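Local atomic coordinates of putative sulfurtransferase DsrE (Allochromatium vinosum, PDB entry 2HYB), a protein that is of uncertain function but is probably a sulfurtransferase or sulfur carrier that may take part in the oxidation of intracellular sulfur. Residues T48-P53 against A100-P105. Residues are numbered along the deposited sequence; the frame is centred on the assembly and turned at random.
Sequences TRLTTP and ATNIHP
Arg49 N donates to Asn102 O over 2.7 Å in a nearly straight bond (165° at the hydrogen), one of the backbone ties flanking a single beta bridge between Thr48 and Ile103; His104 has another with Ser47. The bridge joins two loops of the parallel-sheet alpha/beta fold of the DsrE family, one following strand 33-39 and the other leading into strand 107-110. Thr48 CA also brings its hydrogen to Asn102 O, 3.1 Å away. Arg49 sends a side chain extended from CG to NE along the 100-105 backbone, with CG turned between its own backbone N and carbonyl carbon (chi1 69°), and its guanidinium reaches back past Ile103 to Thr101. Arg49 NH1 donates to Ile103 O at 2.9 Å, close to the guanidinium plane, while Arg49 NH1 and NH2 converge end-on on Thr101 OG1. Asp99 of the second subunit forms a salt bridge with Arg49 NH2, which ties this loop pair into the subunit interface. Leu50 lies across Asn102 at about a right angle, its CD1 3.4 Å from Asn102 CB. The Asn102 amide is held from within its own chain, OD1 accepting from Val88 N. Thr48 OG1 closes an ST turn by accepting from Leu50 N at 3.1 Å. A water links the two segments, 2.7 Å from Thr48 OG1 and accepting a hydrogen bond from Asn102 ND2 at 3.0 Å.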
ATOM      1  N   THR A  48      -4.379  15.585  11.357  1.00 21.26           N
ATOM      2  CA  THR A  48      -3.388  16.523  11.886  1.00 19.69           C
ATOM      3  C   THR A  48      -3.567  17.928  11.308  1.00 20.26           C
ATOM      4  O   THR A  48      -3.931  18.095  10.132  1.00 19.32           O
ATOM      5  CB  THR A  48      -1.929  16.024  11.632  1.00 15.13           C
ATOM      6  OG1 THR A  48      -0.992  17.063  11.962  1.00 11.14           O
ATOM      7  CG2 THR A  48      -1.750  15.607  10.171  1.00 14.08           C
ATOM      8  N   ARG A  49      -3.313  18.930  12.149  1.00 21.15           N
ATOM      9  CA  ARG A  49      -3.429  20.337  11.759  1.00 22.27           C
ATOM     10  C   ARG A  49      -2.075  20.929  11.345  1.00 22.19           C
ATOM     11  O   ARG A  49      -1.993  22.118  11.019  1.00 20.96           O
ATOM     12  CB  ARG A  49      -3.994  21.175  12.912  1.00 22.49           C
ATOM     13  CG  ARG A  49      -3.046  21.323  14.103  1.00 23.82           C
ATOM     14  CD  ARG A  49      -3.543  22.354  15.131  1.00 26.56           C
ATOM     15  NE  ARG A  49      -2.609  22.549  16.250  1.00 25.76           N
ATOM     16  CZ  ARG A  49      -2.446  21.692  17.257  1.00 26.70           C
ATOM     17  NH1 ARG A  49      -3.155  20.574  17.303  1.00 25.49           N
ATOM     18  NH2 ARG A  49      -1.569  21.945  18.218  1.00 25.39           N
ATOM     19  N   LEU A  50      -1.031  20.101  11.340  1.00 25.35           N
ATOM     20  CA  LEU A  50       0.321  20.549  10.986  1.00 25.88           C
ATOM     21  C   LEU A  50       0.749  20.488   9.510  1.00 25.91           C
ATOM     22  O   LEU A  50       1.926  20.698   9.207  1.00 25.33           O
ATOM     23  CB  LEU A  50       1.339  19.766  11.805  1.00 20.08           C
ATOM     24  CG  LEU A  50       1.170  19.947  13.308  1.00 21.19           C
ATOM     25  CD1 LEU A  50       2.201  19.112  14.067  1.00 21.35           C
ATOM     26  CD2 LEU A  50       1.299  21.422  13.633  1.00 19.07           C
ATOM     27  N   THR A  51      -0.179  20.222   8.593  1.00 20.20           N
ATOM     28  CA  THR A  51       0.194  20.141   7.182  1.00 21.39           C
ATOM     29  C   THR A  51       0.263  21.489   6.457  1.00 21.31           C
ATOM     30  O   THR A  51      -0.431  22.438   6.805  1.00 20.25           O
ATOM     31  CB  THR A  51      -0.778  19.237   6.392  1.00 32.23           C
ATOM     32  OG1 THR A  51      -2.079  19.832   6.372  1.00 35.21           O
ATOM     33  CG2 THR A  51      -0.878  17.871   7.031  1.00 31.60           C
ATOM     34  N   THR A  52       1.130  21.557   5.451  1.00 25.45           N
ATOM     35  CA  THR A  52       1.282  22.751   4.624  1.00 27.29           C
ATOM     36  C   THR A  52       1.486  22.249   3.193  1.00 27.85           C
ATOM     37  O   THR A  52       2.570  22.378   2.612  1.00 27.60           O
ATOM     38  CB  THR A  52       2.487  23.622   5.062  1.00 34.63           C
ATOM     39  OG1 THR A  52       2.349  23.976   6.446  1.00 35.57           O
ATOM     40  CG2 THR A  52       2.539  24.903   4.242  1.00 34.23           C
ATOM     41  N   PRO A  53       0.422  21.667   2.611  1.00 31.85           N
ATOM     42  CA  PRO A  53       0.378  21.107   1.259  1.00 31.09           C
ATOM     43  C   PRO A  53       0.555  22.181   0.199  1.00 31.11           C
ATOM     44  O   PRO A  53       0.263  23.350   0.443  1.00 31.22           O
ATOM     45  CB  PRO A  53      -1.021  20.490   1.169  1.00 30.67           C
ATOM     46  CG  PRO A  53      -1.586  20.576   2.575  1.00 32.98           C
ATOM     47  CD  PRO A  53      -0.936  21.771   3.164  1.00 31.22           C
ATOM     48  N   ALA A 100       3.187  18.495  23.280  1.00 24.89           N
ATOM     49  CA  ALA A 100       2.400  19.215  22.272  1.00 22.07           C
ATOM     50  C   ALA A 100       1.264  18.384  21.686  1.00 19.87           C
ATOM     51  O   ALA A 100       1.156  17.187  21.955  1.00 19.26           O
ATOM     52  CB  ALA A 100       3.310  19.704  21.150  1.00 38.07           C
ATOM     53  N   THR A 101       0.404  19.030  20.906  1.00 15.92           N
ATOM     54  CA  THR A 101      -0.710  18.341  20.267  1.00 16.38           C
ATOM     55  C   THR A 101      -0.686  18.723  18.796  1.00 16.87           C
ATOM     56  O   THR A 101      -0.106  19.744  18.432  1.00 16.21           O
ATOM     57  CB  THR A 101      -2.071  18.760  20.852  1.00 21.96           C
ATOM     58  OG1 THR A 101      -2.363  20.103  20.461  1.00 23.20           O
ATOM     59  CG2 THR A 101      -2.059  18.671  22.358  1.00 22.38           C
ATOM     60  N   ASN A 102      -1.326  17.925  17.948  1.00 35.64           N
ATOM     61  CA  ASN A 102      -1.320  18.221  16.521  1.00 35.95           C
ATOM     62  C   ASN A 102      -2.637  17.895  15.827  1.00 35.64           C
ATOM     63  O   ASN A 102      -2.708  17.939  14.604  1.00 37.46           O
ATOM     64  CB  ASN A 102      -0.203  17.435  15.854  1.00 24.22           C
ATOM     65  CG  ASN A 102      -0.473  15.956  15.863  1.00 24.97           C
ATOM     66  OD1 ASN A 102      -1.129  15.439  16.772  1.00 24.25           O
ATOM     67  ND2 ASN A 102       0.031  15.260  14.857  1.00 24.75           N
ATOM     68  N   ILE A 103      -3.678  17.564  16.587  1.00 24.26           N
ATOM     69  CA  ILE A 103      -4.961  17.233  15.969  1.00 23.91           C
ATOM     70  C   ILE A 103      -5.720  18.486  15.565  1.00 23.83           C
ATOM     71  O   ILE A 103      -5.603  19.532  16.206  1.00 23.51           O
ATOM     72  CB  ILE A 103      -5.873  16.389  16.912  1.00 29.92           C
ATOM     73  CG1 ILE A 103      -7.002  15.739  16.095  1.00 30.79           C
ATOM     74  CG2 ILE A 103      -6.470  17.271  18.011  1.00 27.45           C
ATOM     75  CD1 ILE A 103      -7.975  14.894  16.908  1.00 30.50           C
ATOM     76  N   HIS A 104      -6.481  18.386  14.481  1.00 25.43           N
ATOM     77  CA  HIS A 104      -7.288  19.509  14.017  1.00 24.01           C
ATOM     78  C   HIS A 104      -8.557  19.461  14.867  1.00 24.61           C
ATOM     79  O   HIS A 104      -9.147  18.395  15.078  1.00 21.57           O
ATOM     80  CB  HIS A 104      -7.637  19.360  12.537  1.00 22.65           C
ATOM     81  CG  HIS A 104      -8.345  20.544  11.961  1.00 23.55           C
ATOM     82  ND1 HIS A 104      -9.634  20.889  12.316  1.00 24.66           N
ATOM     83  CD2 HIS A 104      -7.944  21.474  11.060  1.00 24.95           C
ATOM     84  CE1 HIS A 104      -9.992  21.980  11.659  1.00 24.87           C
ATOM     85  NE2 HIS A 104      -8.985  22.356  10.890  1.00 23.86           N
ATOM     86  N   PRO A 105      -8.982  20.620  15.383  1.00 33.85           N
ATOM     87  CA  PRO A 105     -10.173  20.755  16.222  1.00 34.41           C
ATOM     88  C   PRO A 105     -11.472  20.176  15.656  1.00 35.48           C
ATOM     89  O   PRO A 105     -12.429  19.955  16.395  1.00 36.66           O
ATOM     90  CB  PRO A 105     -10.250  22.261  16.457  1.00 27.60           C
ATOM     91  CG  PRO A 105      -9.576  22.835  15.243  1.00 26.88           C
ATOM     92  CD  PRO A 105      -8.391  21.940  15.108  1.00 26.91           C
TER
HETATM   93  O   HOH W   1       1.364  15.823  12.250  1.00 16.54           O